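Local coordinates for single-strand binding protein (Thermus aquaticus, PDB 2FXQ) that probably binds single-stranded DNA and recruits partner proteins during DNA replication, recombination and repair, working as a homodimer, at residues Q7-G12 and L128-L133; E79-Y84 and Q98-F103; T150-L155 and E175-R180; L195-R200 and T217-L222. All coordinates share one frame; numbering follows the deposited sequence.

Interaction 1 of 4, residues Q7-G12 and L128-L133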
# COMPACT_ATOMS: atom_id res chain seq x y z
N GLN A 7 -2.67 0.85 9.33
CA GLN A 7 -3.06 1.53 8.09
C GLN A 7 -3.75 0.58 7.19
O GLN A 7 -3.30 -0.53 7.04
CB GLN A 7 -1.78 2.04 7.32
CG GLN A 7 -0.91 2.95 8.26
CD GLN A 7 0.41 3.41 7.57
OE1 GLN A 7 1.01 2.64 6.84
NE2 GLN A 7 0.82 4.67 7.78
N VAL A 8 -4.83 1.04 6.56
CA VAL A 8 -5.63 0.21 5.67
C VAL A 8 -5.86 1.02 4.38
O VAL A 8 -6.10 2.25 4.45
CB VAL A 8 -7.07 -0.05 6.29
CG1 VAL A 8 -7.93 -0.90 5.30
CG2 VAL A 8 -6.94 -0.66 7.69
N PHE A 9 -5.77 0.35 3.21
CA PHE A 9 -6.01 0.97 1.89
C PHE A 9 -6.92 0.03 1.19
O PHE A 9 -6.64 -1.19 1.15
CB PHE A 9 -4.67 1.07 1.10
CG PHE A 9 -3.54 1.69 1.89
CD1 PHE A 9 -3.23 3.03 1.76
CD2 PHE A 9 -2.81 0.92 2.83
CE1 PHE A 9 -2.23 3.64 2.58
CE2 PHE A 9 -1.78 1.53 3.62
CZ PHE A 9 -1.51 2.87 3.49
N LEU A 10 -8.05 0.52 0.67
CA LEU A 10 -9.03 -0.38 0.08
C LEU A 10 -9.63 0.34 -1.06
O LEU A 10 -9.83 1.59 -0.99
CB LEU A 10 -10.23 -0.55 1.05
CG LEU A 10 -10.25 -1.52 2.16
CD1 LEU A 10 -11.65 -1.39 2.85
CD2 LEU A 10 -9.92 -2.93 1.59
N ILE A 11 -9.88 -0.37 -2.13
CA ILE A 11 -10.89 0.12 -3.07
C ILE A 11 -11.93 -0.98 -3.13
O ILE A 11 -11.59 -2.15 -3.35
CB ILE A 11 -10.28 0.31 -4.50
CG1 ILE A 11 -9.20 1.41 -4.47
CG2 ILE A 11 -11.43 0.56 -5.57
CD1 ILE A 11 -8.36 1.50 -5.83
N GLY A 12 -13.21 -0.63 -3.00
CA GLY A 12 -14.29 -1.62 -3.08
C GLY A 12 -15.54 -0.98 -3.60
O GLY A 12 -15.62 0.26 -3.74
N LEU A 128 -7.08 -3.54 -4.67
CA LEU A 128 -6.55 -2.81 -3.52
C LEU A 128 -7.30 -3.26 -2.21
O LEU A 128 -8.46 -2.94 -1.91
CB LEU A 128 -6.46 -1.29 -3.75
CG LEU A 128 -5.58 -0.48 -2.77
CD1 LEU A 128 -4.08 -0.60 -3.07
CD2 LEU A 128 -5.95 0.98 -2.65
N ASN A 129 -6.59 -4.07 -1.44
CA ASN A 129 -7.03 -4.40 -0.12
C ASN A 129 -5.71 -4.65 0.58
O ASN A 129 -5.11 -5.71 0.41
CB ASN A 129 -7.87 -5.66 -0.22
CG ASN A 129 -8.08 -6.32 1.09
OD1 ASN A 129 -7.71 -5.75 2.11
ND2 ASN A 129 -8.77 -7.49 1.10
N GLN A 130 -5.19 -3.64 1.25
CA GLN A 130 -3.88 -3.73 1.88
C GLN A 130 -3.94 -3.25 3.32
O GLN A 130 -4.59 -2.22 3.61
CB GLN A 130 -2.83 -2.86 1.14
CG GLN A 130 -1.37 -2.88 1.86
CD GLN A 130 -0.15 -2.66 0.93
OE1 GLN A 130 0.34 -3.61 0.27
NE2 GLN A 130 0.33 -1.42 0.88
N VAL A 131 -3.27 -3.97 4.23
CA VAL A 131 -3.18 -3.50 5.57
C VAL A 131 -1.68 -3.48 5.96
O VAL A 131 -0.94 -4.37 5.56
CB VAL A 131 -3.90 -4.56 6.50
CG1 VAL A 131 -3.68 -4.17 7.97
CG2 VAL A 131 -5.46 -4.65 6.16
N ILE A 132 -1.25 -2.42 6.68
CA ILE A 132 0.12 -2.38 7.22
C ILE A 132 -0.05 -2.25 8.73
O ILE A 132 -0.71 -1.30 9.22
CB ILE A 132 0.91 -1.23 6.65
CG1 ILE A 132 1.03 -1.40 5.12
CG2 ILE A 132 2.36 -1.22 7.30
CD1 ILE A 132 1.83 -0.17 4.41
N LEU A 133 0.53 -3.20 9.50
CA LEU A 133 0.46 -3.09 10.94
C LEU A 133 1.88 -3.19 11.47
O LEU A 133 2.69 -3.96 10.94
CB LEU A 133 -0.31 -4.28 11.59
CG LEU A 133 -1.76 -4.53 11.12
CD1 LEU A 133 -2.40 -5.80 11.76
CD2 LEU A 133 -2.62 -3.27 11.42
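Phe9 lays its ring alongside the side chain of Gln130, both pointing the same way, with ring and amide planes nearly perpendicular (86°) and Phe9 CD2 4.1 Å from Gln130 CB. The pair sits at the seam between the chain's two OB folds, where strand 5-14 of the first runs antiparallel to strand 129-137 of the second. Phe9 and Gln130 form a hydrogen-bonded pair: Phe9 N gives to Gln130 O at 2.9 Å, and Gln130 N to Phe9 O at 2.8 Å. Gln7 and Ile132 repeat this pattern, and Ile11 N to Leu128 O carries the pairing further along. On the same face as the ring, Ile132 CD1 comes within 4.1 Å of Phe9 CE2. Leu128, its CG anti to the backbone N (chi1 -164°), sends CD2 to 3.7 Å from Ile11 CG1. This face meets the second subunit, whose Phe9 ring stands steeply against the one here and whose Glu79 is hydrogen-bonded to Gln7 NE2. The other face carries Val8, Val131, Leu10 and Asn129. There the Asn129 amide nitrogen bonds to Leu201 O and Asp38, while Asn129 OD1 lies 3.6 Å from Leu10 CD2.

Interaction 2 of 4, residues E79-Y84 and Q98-F103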
# COMPACT_ATOMS: atom_id res chain seq x y z
N GLU A 79 -8.69 5.31 2.75
CA GLU A 79 -7.56 5.07 3.64
C GLU A 79 -8.02 5.24 5.08
O GLU A 79 -8.79 6.15 5.41
CB GLU A 79 -6.39 6.05 3.36
CG GLU A 79 -5.77 5.83 1.97
CD GLU A 79 -4.43 6.56 1.77
OE1 GLU A 79 -3.79 6.36 0.68
OE2 GLU A 79 -3.98 7.21 2.73
N GLY A 80 -7.55 4.36 5.95
CA GLY A 80 -8.00 4.48 7.33
C GLY A 80 -7.19 3.57 8.22
O GLY A 80 -6.01 3.29 7.94
N ARG A 81 -7.84 3.14 9.29
CA ARG A 81 -7.19 2.30 10.30
C ARG A 81 -8.21 1.24 10.74
O ARG A 81 -9.42 1.44 10.64
CB ARG A 81 -6.64 3.18 11.46
CG ARG A 81 -7.71 3.96 12.24
CD ARG A 81 -7.10 4.84 13.35
NE ARG A 81 -8.11 5.36 14.27
CZ ARG A 81 -8.85 6.46 14.08
NH1 ARG A 81 -8.72 7.17 12.97
NH2 ARG A 81 -9.74 6.83 14.99
N LEU A 82 -7.72 0.14 11.30
CA LEU A 82 -8.59 -0.87 11.88
C LEU A 82 -9.01 -0.52 13.28
O LEU A 82 -8.19 -0.07 14.09
CB LEU A 82 -7.91 -2.22 11.92
CG LEU A 82 -7.63 -2.72 10.55
CD1 LEU A 82 -6.80 -3.98 10.75
CD2 LEU A 82 -8.92 -3.06 9.77
N GLU A 83 -10.28 -0.77 13.57
CA GLU A 83 -10.80 -0.58 14.94
C GLU A 83 -11.96 -1.55 15.25
O GLU A 83 -12.45 -2.25 14.37
CB GLU A 83 -11.25 0.87 15.09
CG GLU A 83 -12.66 1.13 14.61
CD GLU A 83 -13.11 2.58 14.72
OE1 GLU A 83 -14.19 2.88 14.16
OE2 GLU A 83 -12.39 3.42 15.34
N TYR A 84 -12.42 -1.55 16.49
CA TYR A 84 -13.63 -2.28 16.86
C TYR A 84 -14.88 -1.41 16.93
O TYR A 84 -14.82 -0.24 17.29
CB TYR A 84 -13.43 -3.03 18.16
CG TYR A 84 -12.38 -4.09 18.04
CD1 TYR A 84 -11.05 -3.81 18.34
CD2 TYR A 84 -12.71 -5.38 17.61
CE1 TYR A 84 -10.07 -4.78 18.23
CE2 TYR A 84 -11.74 -6.37 17.50
CZ TYR A 84 -10.42 -6.06 17.81
OH TYR A 84 -9.44 -7.02 17.70
N GLN A 98 -13.67 -3.19 12.18
CA GLN A 98 -14.11 -2.34 11.08
C GLN A 98 -12.98 -1.41 10.67
O GLN A 98 -11.99 -1.29 11.38
CB GLN A 98 -15.38 -1.54 11.45
CG GLN A 98 -15.12 -0.37 12.31
CD GLN A 98 -16.39 0.37 12.82
OE1 GLN A 98 -17.52 0.03 12.47
NE2 GLN A 98 -16.18 1.38 13.64
N VAL A 99 -13.16 -0.75 9.55
CA VAL A 99 -12.16 0.22 9.08
C VAL A 99 -12.75 1.56 9.50
O VAL A 99 -13.87 1.87 9.10
CB VAL A 99 -12.03 0.20 7.58
CG1 VAL A 99 -11.07 1.37 7.10
CG2 VAL A 99 -11.56 -1.21 7.16
N ARG A 100 -11.99 2.37 10.22
CA ARG A 100 -12.37 3.77 10.44
C ARG A 100 -11.66 4.57 9.35
O ARG A 100 -10.42 4.60 9.31
CB ARG A 100 -11.91 4.23 11.84
CG ARG A 100 -11.98 5.76 11.98
CD ARG A 100 -13.34 6.35 12.32
NE ARG A 100 -13.16 7.35 13.39
CZ ARG A 100 -13.23 7.08 14.70
NH1 ARG A 100 -13.54 5.85 15.14
NH2 ARG A 100 -13.03 8.07 15.57
N ALA A 101 -12.42 5.21 8.46
CA ALA A 101 -11.80 5.95 7.37
C ALA A 101 -11.22 7.25 7.92
O ALA A 101 -11.87 8.00 8.68
CB ALA A 101 -12.78 6.24 6.24
N GLU A 102 -10.01 7.52 7.45
CA GLU A 102 -9.34 8.80 7.60
C GLU A 102 -9.93 9.70 6.51
O GLU A 102 -10.34 10.86 6.78
CB GLU A 102 -7.81 8.62 7.46
CG GLU A 102 -7.02 8.74 8.78
CD GLU A 102 -7.10 7.52 9.74
OE1 GLU A 102 -8.08 7.46 10.56
OE2 GLU A 102 -6.20 6.61 9.72
N PHE A 103 -10.09 9.18 5.30
CA PHE A 103 -10.83 9.93 4.24
C PHE A 103 -11.21 8.91 3.20
O PHE A 103 -10.68 7.78 3.19
CB PHE A 103 -9.97 11.01 3.55
CG PHE A 103 -8.75 10.45 2.83
CD1 PHE A 103 -8.82 10.09 1.49
CD2 PHE A 103 -7.55 10.30 3.49
CE1 PHE A 103 -7.76 9.53 0.86
CE2 PHE A 103 -6.43 9.82 2.84
CZ PHE A 103 -6.54 9.41 1.55
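Arg81 and Arg100 face each other as a hydrogen-bonded pair, Arg100 N 2.8 Å from Arg81 O; Glu83 and Gln98 form another. At the other end the register slips by one residue in a classic beta bulge: Glu79 O accepts from both Glu102 N and Phe103 N, and Glu79 N reaches Phe103 O. A CB on Gly80 would point across and run into Arg100 O and Ala101 CA, and the 3.1 Å approach of Gly80 CA to Arg100 O depends on glycine.

Charged groups line one face. Arg100 NH1 forms a salt bridge with Glu83 OE2 at 2.7 Å, and Gln98 NE2 bonds to Glu83 OE1. Arg81, its CG between the backbone N and the carbonyl carbon (chi1 62°) and its chain extended, carries its guanidinium up beside Arg100, with NH2 3.5 Å above the Arg100 guanidinium plane, two like charges each paired with a glutamate. Glu102 OE1 lies at the Arg81 guanidinium edge, planes 17° apart, in a salt bridge to Arg81 NH1 whose hydrogen bond is weak.

The apolar pair, Leu82 CD2 to Val99 CG2 at 4.1 Å, is on the opposite face. The Phe103 ring lies alongside the Glu79 chain, pointing the same way, ring and carboxylate planes 44° apart; Glu79 OE2 bonds to Gln7 of the second subunit.

Strand 5-14 flanks strand 75-84, and parallel strand 47-59 flanks strand 97-101, within the first OB-fold barrel.

Interaction 3 of 4, residues T150-L155 and E175-R180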
# COMPACT_ATOMS: atom_id res chain seq x y z
N THR A 150 -1.77 -27.97 5.88
CA THR A 150 -1.21 -26.63 5.63
C THR A 150 -0.92 -25.97 6.98
O THR A 150 -1.81 -25.91 7.80
CB THR A 150 -2.28 -25.77 4.98
OG1 THR A 150 -2.78 -26.47 3.85
CG2 THR A 150 -1.69 -24.41 4.43
N ALA A 151 0.27 -25.40 7.16
CA ALA A 151 0.63 -24.66 8.36
C ALA A 151 -0.17 -23.37 8.45
O ALA A 151 -0.37 -22.65 7.46
CB ALA A 151 2.14 -24.32 8.40
N VAL A 152 -0.62 -23.07 9.66
CA VAL A 152 -1.39 -21.84 9.87
C VAL A 152 -1.12 -21.39 11.29
O VAL A 152 -1.05 -22.20 12.23
CB VAL A 152 -2.90 -22.09 9.57
CG1 VAL A 152 -3.48 -23.20 10.41
CG2 VAL A 152 -3.76 -20.77 9.74
N VAL A 153 -1.05 -20.08 11.48
CA VAL A 153 -0.84 -19.53 12.80
C VAL A 153 -1.73 -18.30 13.03
O VAL A 153 -1.96 -17.52 12.11
CB VAL A 153 0.67 -19.16 12.99
CG1 VAL A 153 1.07 -17.93 12.18
CG2 VAL A 153 0.95 -18.95 14.48
N ARG A 154 -2.17 -18.10 14.25
CA ARG A 154 -2.89 -16.88 14.61
C ARG A 154 -1.96 -16.07 15.48
O ARG A 154 -1.35 -16.60 16.43
CB ARG A 154 -4.15 -17.26 15.42
CG ARG A 154 -5.00 -16.06 15.95
CD ARG A 154 -6.34 -16.45 16.75
NE ARG A 154 -6.35 -17.85 17.21
CZ ARG A 154 -5.66 -18.33 18.26
NH1 ARG A 154 -4.91 -17.52 19.01
NH2 ARG A 154 -5.71 -19.62 18.56
N LEU A 155 -1.83 -14.79 15.21
CA LEU A 155 -0.88 -14.01 15.98
C LEU A 155 -1.72 -12.91 16.61
O LEU A 155 -2.56 -12.32 15.91
CB LEU A 155 0.17 -13.39 15.01
CG LEU A 155 1.00 -14.37 14.19
CD1 LEU A 155 1.94 -13.67 13.07
CD2 LEU A 155 1.86 -15.23 15.10
N GLU A 175 -5.85 -9.27 15.53
CA GLU A 175 -5.48 -10.68 15.31
C GLU A 175 -4.98 -10.76 13.84
O GLU A 175 -5.54 -10.10 12.95
CB GLU A 175 -6.67 -11.62 15.53
CG GLU A 175 -7.18 -11.68 16.96
CD GLU A 175 -6.13 -12.16 17.95
OE1 GLU A 175 -6.17 -11.75 19.16
OE2 GLU A 175 -5.27 -12.96 17.52
N VAL A 176 -3.91 -11.52 13.61
CA VAL A 176 -3.39 -11.68 12.23
C VAL A 176 -3.26 -13.18 11.98
O VAL A 176 -2.86 -13.93 12.87
CB VAL A 176 -2.01 -10.99 12.13
CG1 VAL A 176 -1.30 -11.24 10.76
CG2 VAL A 176 -2.18 -9.47 12.30
N GLN A 177 -3.57 -13.63 10.77
CA GLN A 177 -3.42 -15.06 10.46
C GLN A 177 -2.38 -15.15 9.36
O GLN A 177 -2.34 -14.31 8.45
CB GLN A 177 -4.79 -15.59 9.97
CG GLN A 177 -4.81 -17.08 9.78
CD GLN A 177 -6.21 -17.59 9.47
OE1 GLN A 177 -6.71 -18.49 10.16
NE2 GLN A 177 -6.84 -17.01 8.46
N ALA A 178 -1.53 -16.17 9.44
CA ALA A 178 -0.53 -16.35 8.40
C ALA A 178 -0.55 -17.83 8.05
O ALA A 178 -0.92 -18.65 8.89
CB ALA A 178 0.85 -15.97 8.91
N TRP A 179 -0.15 -18.14 6.83
CA TRP A 179 -0.26 -19.49 6.26
C TRP A 179 1.06 -20.02 5.74
O TRP A 179 1.96 -19.24 5.38
CB TRP A 179 -1.22 -19.49 5.07
CG TRP A 179 -2.58 -19.18 5.48
CD1 TRP A 179 -3.13 -17.92 5.63
CD2 TRP A 179 -3.61 -20.11 5.80
NE1 TRP A 179 -4.45 -18.04 6.05
CE2 TRP A 179 -4.76 -19.36 6.17
CE3 TRP A 179 -3.70 -21.51 5.83
CZ2 TRP A 179 -5.97 -19.97 6.54
CZ3 TRP A 179 -4.90 -22.11 6.20
CH2 TRP A 179 -6.02 -21.33 6.55
N ARG A 180 1.16 -21.35 5.63
CA ARG A 180 2.29 -22.00 4.91
C ARG A 180 3.65 -21.57 5.44
O ARG A 180 3.85 -21.55 6.64
CB ARG A 180 2.18 -21.71 3.40
CG ARG A 180 0.89 -22.29 2.82
CD ARG A 180 0.75 -22.12 1.30
NE ARG A 180 -0.40 -22.90 0.82
CZ ARG A 180 -1.50 -22.39 0.29
NH1 ARG A 180 -1.65 -21.08 0.17
NH2 ARG A 180 -2.47 -23.21 -0.11
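The beta hairpin of strands 151-160 and 171-179, in the second OB fold, pairs Val152 with Trp179 in a CH-pi contact: Val152 CG2 stands 3.7 Å from the centroid of the six-membered ring, 1° off its normal. Val152 has CG1 between the backbone N and the carbonyl carbon (chi1 57°), which turns CG2 anti to N and out over the indole. Thr150 CG2 meets the same ring at its edge, 3.8 Å from Trp179 CE3, and also touches Arg180 CG. Gln177 extends past Val152 on this face, its OE1 3.8 Å from Val152 CG2.

The opposite face turns to apolar packing. Val153 CG1 meets Ala178 CB at 3.8 Å, and Leu155 pairs with Val176 beyond it. Ala183 and Ala186 of helix 180-186, which follows the hairpin directly, close over Val153.

Paired backbone bonds join Val153 to Ala178 and Leu155 to Val176. Past them, Arg180 N gives to Ala151 O at 2.7 Å, from above the carbonyl plane rather than on a lone pair, as the chain leaves the strand. The Arg180 guanidinium is held by Thr41 O.

Glu175, bent at chi2 (-60°), brings its carboxylate toward the neighbouring strand, where OE2 lies close to Leu155 O without a bond. Its salt bridge goes to Arg139, and Arg154 meets it with aliphatic carbon instead, Glu175 OE2 lying 3.5 Å from Arg154 CG.

Interaction 4 of 4, residues L195-R200 and T217-L222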
# COMPACT_ATOMS: atom_id res chain seq x y z
N LEU A 195 6.76 -6.91 15.37
CA LEU A 195 6.38 -7.50 14.11
C LEU A 195 5.82 -6.42 13.19
O LEU A 195 4.91 -5.67 13.57
CB LEU A 195 5.31 -8.57 14.35
CG LEU A 195 4.95 -9.44 13.14
CD1 LEU A 195 6.20 -10.20 12.63
CD2 LEU A 195 3.78 -10.40 13.51
N LEU A 196 6.30 -6.41 11.93
CA LEU A 196 5.67 -5.64 10.84
C LEU A 196 4.85 -6.58 9.95
O LEU A 196 5.37 -7.63 9.54
CB LEU A 196 6.80 -5.00 10.00
CG LEU A 196 6.37 -4.31 8.66
CD1 LEU A 196 5.46 -3.10 8.97
CD2 LEU A 196 7.59 -3.83 7.90
N VAL A 197 3.58 -6.27 9.70
CA VAL A 197 2.77 -7.15 8.87
C VAL A 197 2.35 -6.35 7.64
O VAL A 197 1.86 -5.23 7.80
CB VAL A 197 1.53 -7.44 9.58
CG1 VAL A 197 0.53 -8.37 8.76
CG2 VAL A 197 1.85 -8.12 11.00
N ILE A 198 2.47 -6.94 6.45
CA ILE A 198 1.86 -6.37 5.27
C ILE A 198 0.81 -7.42 4.90
O ILE A 198 1.16 -8.58 4.73
CB ILE A 198 2.86 -6.13 4.07
CG1 ILE A 198 4.23 -5.47 4.48
CG2 ILE A 198 2.11 -5.43 2.86
CD1 ILE A 198 4.19 -4.02 4.91
N GLY A 199 -0.46 -7.05 4.84
CA GLY A 199 -1.44 -8.09 4.59
C GLY A 199 -2.67 -7.52 3.92
O GLY A 199 -2.60 -6.50 3.28
N ARG A 200 -3.79 -8.19 4.13
CA ARG A 200 -5.03 -7.76 3.50
C ARG A 200 -6.14 -8.15 4.45
O ARG A 200 -5.97 -9.04 5.29
CB ARG A 200 -5.20 -8.45 2.14
CG ARG A 200 -5.18 -9.96 2.15
CD ARG A 200 -5.38 -10.47 0.70
NE ARG A 200 -5.30 -11.92 0.67
CZ ARG A 200 -5.36 -12.64 -0.45
NH1 ARG A 200 -5.56 -12.06 -1.63
NH2 ARG A 200 -5.29 -13.94 -0.38
N THR A 217 -14.04 -10.59 10.49
CA THR A 217 -13.03 -9.93 9.65
C THR A 217 -11.69 -10.15 10.35
O THR A 217 -11.59 -9.98 11.55
CB THR A 217 -13.32 -8.41 9.45
OG1 THR A 217 -14.38 -8.21 8.49
CG2 THR A 217 -12.12 -7.70 8.74
N ARG A 218 -10.65 -10.54 9.61
CA ARG A 218 -9.32 -10.53 10.18
C ARG A 218 -8.28 -10.10 9.11
O ARG A 218 -8.59 -10.00 7.92
CB ARG A 218 -8.84 -11.91 10.66
CG ARG A 218 -9.86 -12.86 11.24
CD ARG A 218 -9.50 -14.29 10.86
NE ARG A 218 -8.32 -14.76 11.58
CZ ARG A 218 -8.26 -15.92 12.24
NH1 ARG A 218 -9.32 -16.74 12.26
NH2 ARG A 218 -7.15 -16.28 12.87
N VAL A 219 -7.07 -9.96 9.58
CA VAL A 219 -5.96 -9.58 8.69
C VAL A 219 -5.27 -10.88 8.32
O VAL A 219 -4.90 -11.65 9.22
CB VAL A 219 -4.98 -8.61 9.39
CG1 VAL A 219 -3.67 -8.43 8.56
CG2 VAL A 219 -5.75 -7.24 9.72
N GLU A 220 -5.05 -11.07 7.02
CA GLU A 220 -4.20 -12.17 6.58
C GLU A 220 -2.83 -11.55 6.27
O GLU A 220 -2.74 -10.59 5.45
CB GLU A 220 -4.82 -12.86 5.36
CG GLU A 220 -3.83 -13.92 4.82
CD GLU A 220 -4.12 -14.41 3.41
OE1 GLU A 220 -3.43 -15.40 3.01
OE2 GLU A 220 -5.00 -13.83 2.72
N ALA A 221 -1.75 -12.05 6.91
CA ALA A 221 -0.38 -11.64 6.55
C ALA A 221 0.06 -12.13 5.20
O ALA A 221 -0.16 -13.30 4.86
CB ALA A 221 0.62 -12.12 7.60
N LEU A 222 0.62 -11.23 4.36
CA LEU A 222 1.22 -11.63 3.11
C LEU A 222 2.75 -11.48 3.19
O LEU A 222 3.47 -12.18 2.48
CB LEU A 222 0.67 -10.80 1.97
CG LEU A 222 -0.87 -11.00 1.82
CD1 LEU A 222 -1.38 -10.07 0.70
CD2 LEU A 222 -1.24 -12.48 1.50
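Arg200 grips Glu220 side-on across the beta hairpin of strands 194-207 and 213-225, the last two strands of the second OB fold. Both donors converge on one oxygen, Arg200 NE at 2.8 Å from Glu220 OE2 and Arg200 NH2 at 3.1 Å from it. That oxygen lies in the guanidinium plane, yet the carboxylate is turned 40° against it; NE arrives from above the carboxylate plane, NH2 on its syn side. Arg200 CG lies between the backbone N and the carbonyl carbon (chi1 57°) and Glu220 CG anti to its N, which brings the two extended chains side by side. Leu222 crosses Arg200 at about a right angle, CD1 4.0 Å from Arg200 CD.

The next shell fixes this pair. Arg200 NH1 bonds to Ala39 O, Asn129 packs on Arg200, and Trp179 touches Glu220. The backbone adds two hydrogen bonds, the straighter from Glu220 N to Arg200 O at 2.8 Å.

The pairing is antiparallel but strongly twisted, the short segments' axes standing 120° apart, and the chain turns a corner at Leu222, where Leu222 N still reaches Ile198 O at 2.7 Å. On the buried face Val197 CG1 packs against Ala221 CB at 3.9 Å, with Val176 beside them. Opposite Ala221 sits Gly199: a CB here would run into Glu220 O, and without one Gly199 CA comes to 2.9 Å from Glu220 O.

Interaction 1 is the seam, and the others spread from it into the two OB folds. Interaction 2 lies about 10 Å away, centre to centre, in the first fold, joined where Val8 N meets Gly80 O at 2.9 Å. Interaction 4 lies as far off in the second, reached through Val131 N to Gly199 O at 2.8 Å. The folds also touch directly, Leu82 CD1 of interaction 2 packing on Val219 CG2 of interaction 4 at 3.6 Å. Gln177 N to Val219 O, at 2.8 Å, connects interaction 4 to interaction 3. Interactions 2 and 3 stand about 23 Å apart between centres without touching. Interactions 1, 2 and 4 reach the second subunit; interaction 3 does not.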